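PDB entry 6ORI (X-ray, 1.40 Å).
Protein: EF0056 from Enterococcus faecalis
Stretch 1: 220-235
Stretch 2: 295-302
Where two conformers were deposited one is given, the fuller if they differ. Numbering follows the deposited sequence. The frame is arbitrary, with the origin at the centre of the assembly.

Stretch 1 220-235: YEEANIQTKDGSGSTG
Stretch 2 295-302: AFESGKKV

Two direct hydrogen bonds join the stretches, both donated by backbone amides. K228 N, at the second position of the type I turn T227-G230, donates to E297 O (2.7 Å, 157°); K301 N, in the strand 300-302, donates to S231 OG (2.9 Å, 164°). S231 (chi1 p) accepts there with its OG while donating its own proton to D229 OD1 (S231 OG to D229 OD1 2.7 Å). D229 OD1 is a hub for the turn: it also accepts from T227 OG1 (2.8 Å) and S231 N (2.9 Å), with D229 and T227 both p. T227 OG1 in turn accepts from G232 N (2.9 Å). The turn closes through G230 N to T227 O (2.9 Å), and G230 takes phi/psi 82/-6, where a CB would jam against the preceding carbonyl. The hairpin-like loop pairs T227 N with G232 O (2.9 Å) and T234 N with I225 O (3.2 Å).

Two waters extend the contact. Water 2 accepts from D229 N (3.0 Å) and donates to G299 O (2.9 Å); water 1 accepts from F296 N (3.0 Å) and donates to E221 OE2 (3.3 Å).

In register, T227 CA lies 3.8 Å from E297 CA, and G232 CA 4.8 Å from K301 CA; end to end, 227-232 and 297-301 run broadly the same way. At the first pairing, weak CA-H...O contacts run both ways, E297 CA to Q226 O and T227 CA to E297 O, each 3.5 Å.

F296 opens the 3-10 segment 296-298 (phi/psi -55/-42); its CA-to-CB bond points toward the loop, and its ring (chi1 t, chi2 89°) packs there, giving F296 the largest covered area of any residue here. I225 (p, t) lays CD1 over one face, 3.7 Å from F296 CD2; Q226 O meets the edge, also 3.7 Å from F296 CD2. T234 CG2 approaches F296 CZ obliquely at 3.6 Å. Farther along, K301 CB packs 3.9 Å from G232 CA, while its extended chain (chi1-chi3 t) leads away.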

# COMPACT_ATOMS: atom_id res chain seq x y z
N TYR A 220 -5.73 10.18 -6.77
CA TYR A 220 -6.02 11.10 -7.87
C TYR A 220 -5.24 12.39 -7.65
O TYR A 220 -5.43 13.07 -6.63
CB TYR A 220 -7.51 11.42 -7.94
CG TYR A 220 -7.76 12.55 -8.89
CD1 TYR A 220 -7.79 12.34 -10.26
CD2 TYR A 220 -7.92 13.86 -8.42
CE1 TYR A 220 -8.01 13.38 -11.14
CE2 TYR A 220 -8.14 14.91 -9.29
CZ TYR A 220 -8.18 14.66 -10.64
OH TYR A 220 -8.39 15.72 -11.51
N GLU A 221 -4.37 12.74 -8.58
CA GLU A 221 -3.61 13.98 -8.51
C GLU A 221 -4.22 15.00 -9.47
O GLU A 221 -4.68 14.65 -10.57
CB GLU A 221 -2.11 13.79 -8.84
CG GLU A 221 -1.20 13.35 -7.69
CD GLU A 221 -0.97 14.42 -6.61
OE1 GLU A 221 -1.66 15.47 -6.65
OE2 GLU A 221 -0.12 14.20 -5.72
N GLU A 222 -4.21 16.25 -9.04
CA GLU A 222 -4.76 17.36 -9.82
C GLU A 222 -4.04 17.53 -11.15
O GLU A 222 -2.88 17.15 -11.32
CB GLU A 222 -4.71 18.66 -8.99
CG GLU A 222 -3.37 18.89 -8.30
CD GLU A 222 -3.37 20.09 -7.36
OE1 GLU A 222 -4.33 20.89 -7.43
OE2 GLU A 222 -2.40 20.22 -6.56
N ALA A 223 -4.75 18.12 -12.09
CA ALA A 223 -4.19 18.47 -13.38
C ALA A 223 -3.01 19.43 -13.25
O ALA A 223 -2.95 20.29 -12.38
CB ALA A 223 -5.24 19.12 -14.25
N ASN A 224 -2.06 19.25 -14.15
CA ASN A 224 -0.99 20.20 -14.39
C ASN A 224 -0.11 20.49 -13.20
O ASN A 224 0.29 21.63 -12.93
CB ASN A 224 -1.57 21.47 -15.00
CG ASN A 224 -2.12 21.24 -16.38
OD1 ASN A 224 -1.70 20.30 -17.06
ND2 ASN A 224 -3.04 22.08 -16.80
N ILE A 225 0.24 19.42 -12.52
CA ILE A 225 1.33 19.50 -11.55
C ILE A 225 2.53 18.79 -12.12
O ILE A 225 2.40 18.04 -13.10
CB ILE A 225 0.98 18.98 -10.14
CG1 ILE A 225 0.73 17.48 -10.11
CG2 ILE A 225 -0.27 19.71 -9.62
CD1 ILE A 225 0.69 16.91 -8.71
N GLN A 226 3.69 19.03 -11.55
CA GLN A 226 4.90 18.54 -12.16
C GLN A 226 5.93 18.10 -11.14
O GLN A 226 5.86 18.42 -9.95
CB GLN A 226 5.49 19.62 -13.03
CG GLN A 226 5.99 20.81 -12.26
CD GLN A 226 6.73 21.77 -13.15
OE1 GLN A 226 7.94 22.00 -12.99
NE2 GLN A 226 6.02 22.32 -14.10
N THR A 227 6.91 17.37 -11.63
CA THR A 227 8.09 17.13 -10.83
C THR A 227 8.91 18.42 -10.74
O THR A 227 8.77 19.30 -11.59
CB THR A 227 8.92 15.99 -11.42
OG1 THR A 227 9.32 16.32 -12.74
CG2 THR A 227 8.08 14.71 -11.46
N LYS A 228 9.77 18.50 -9.74
CA LYS A 228 10.59 19.71 -9.53
C LYS A 228 11.31 20.11 -10.80
O LYS A 228 11.32 21.28 -11.18
CB LYS A 228 11.60 19.51 -8.40
CG LYS A 228 12.46 20.77 -8.09
CD LYS A 228 13.08 20.73 -6.70
CE LYS A 228 13.93 19.48 -6.46
NZ LYS A 228 15.39 19.78 -6.39
N ASP A 229 11.87 19.14 -11.50
CA ASP A 229 12.63 19.43 -12.73
C ASP A 229 11.79 19.62 -14.00
O ASP A 229 12.34 19.91 -15.07
CB ASP A 229 13.73 18.38 -12.95
CG ASP A 229 13.21 16.98 -13.19
OD1 ASP A 229 12.01 16.80 -13.47
OD2 ASP A 229 14.03 16.04 -13.13
N GLY A 230 10.47 19.49 -13.91
CA GLY A 230 9.61 19.63 -15.06
C GLY A 230 9.47 18.40 -15.95
O GLY A 230 8.63 18.39 -16.85
N SER A 231 10.24 17.35 -15.66
CA SER A 231 10.24 16.16 -16.53
C SER A 231 8.93 15.37 -16.50
O SER A 231 8.49 14.84 -17.51
CB SER A 231 11.42 15.25 -16.17
OG SER A 231 11.26 14.62 -14.89
N GLY A 232 8.31 15.31 -15.32
CA GLY A 232 7.10 14.54 -15.13
C GLY A 232 5.90 15.43 -14.86
O GLY A 232 6.07 16.53 -14.33
N SER A 233 4.70 14.96 -15.21
CA SER A 233 3.50 15.78 -15.07
C SER A 233 2.24 14.95 -15.09
O SER A 233 2.24 13.81 -15.53
CB SER A 233 3.45 16.81 -16.20
OG SER A 233 3.81 16.20 -17.43
N THR A 234 1.11 15.52 -14.65
CA THR A 234 -0.15 14.78 -14.59
C THR A 234 -1.15 14.93 -15.74
O THR A 234 -2.16 14.22 -15.83
CB THR A 234 -0.93 15.15 -13.34
OG1 THR A 234 -1.02 16.58 -13.21
CG2 THR A 234 -0.18 14.61 -12.13
N GLY A 235 -0.92 15.93 -16.56
CA GLY A 235 -1.75 16.21 -17.71
C GLY A 235 -2.98 17.07 -17.42
O GLY A 235 -3.28 17.40 -16.27
N ALA A 295 6.55 13.17 -2.14
CA ALA A 295 5.61 14.03 -2.86
C ALA A 295 5.84 13.89 -4.37
O ALA A 295 6.92 13.54 -4.83
CB ALA A 295 5.80 15.47 -2.45
N PHE A 296 4.82 14.21 -5.14
CA PHE A 296 4.92 14.15 -6.59
C PHE A 296 6.08 14.98 -7.10
O PHE A 296 6.80 14.59 -8.03
CB PHE A 296 3.61 14.65 -7.22
CG PHE A 296 3.51 14.39 -8.70
CD1 PHE A 296 2.97 13.21 -9.17
CD2 PHE A 296 3.93 15.32 -9.62
CE1 PHE A 296 2.85 12.95 -10.52
CE2 PHE A 296 3.82 15.06 -10.99
CZ PHE A 296 3.28 13.88 -11.43
N GLU A 297 6.28 16.17 -6.55
CA GLU A 297 7.32 17.06 -7.06
C GLU A 297 8.71 16.44 -6.95
O GLU A 297 9.61 16.81 -7.70
CB GLU A 297 7.31 18.42 -6.35
CG GLU A 297 7.66 18.35 -4.89
CD GLU A 297 7.91 19.71 -4.32
OE1 GLU A 297 8.99 20.29 -4.58
OE2 GLU A 297 7.01 20.22 -3.63
N SER A 298 8.87 15.49 -6.03
CA SER A 298 10.17 14.93 -5.70
C SER A 298 10.66 13.91 -6.75
O SER A 298 11.85 13.63 -6.85
CB SER A 298 10.12 14.26 -4.32
OG SER A 298 9.72 15.18 -3.31
N GLY A 299 9.73 13.36 -7.51
CA GLY A 299 10.06 12.32 -8.47
C GLY A 299 10.76 12.88 -9.68
O GLY A 299 10.92 14.09 -9.83
N LYS A 300 11.19 11.98 -10.56
CA LYS A 300 11.78 12.33 -11.84
C LYS A 300 11.23 11.36 -12.88
O LYS A 300 11.19 10.15 -12.62
CB LYS A 300 13.30 12.23 -11.76
CG LYS A 300 14.06 12.30 -13.06
CD LYS A 300 15.14 11.22 -13.11
CE LYS A 300 16.18 11.39 -12.01
NZ LYS A 300 17.05 10.20 -11.90
N LYS A 301 10.81 11.84 -14.04
CA LYS A 301 10.32 10.94 -15.08
C LYS A 301 11.47 10.19 -15.71
O LYS A 301 12.47 10.80 -16.10
CB LYS A 301 9.54 11.70 -16.16
CG LYS A 301 9.02 10.78 -17.24
CD LYS A 301 8.21 11.57 -18.26
CE LYS A 301 7.73 10.71 -19.39
NZ LYS A 301 8.65 10.89 -20.52
N VAL A 302 11.35 8.87 -15.77
CA VAL A 302 12.38 8.03 -16.33
C VAL A 302 11.94 7.26 -17.57
O VAL A 302 12.80 6.75 -18.29
CB VAL A 302 12.97 7.07 -15.29
CG1 VAL A 302 13.71 7.85 -14.22
CG2 VAL A 302 11.90 6.17 -14.68
O HOH W 1 2.37 15.52 -4.06
O HOH W 2 12.36 16.53 -10.19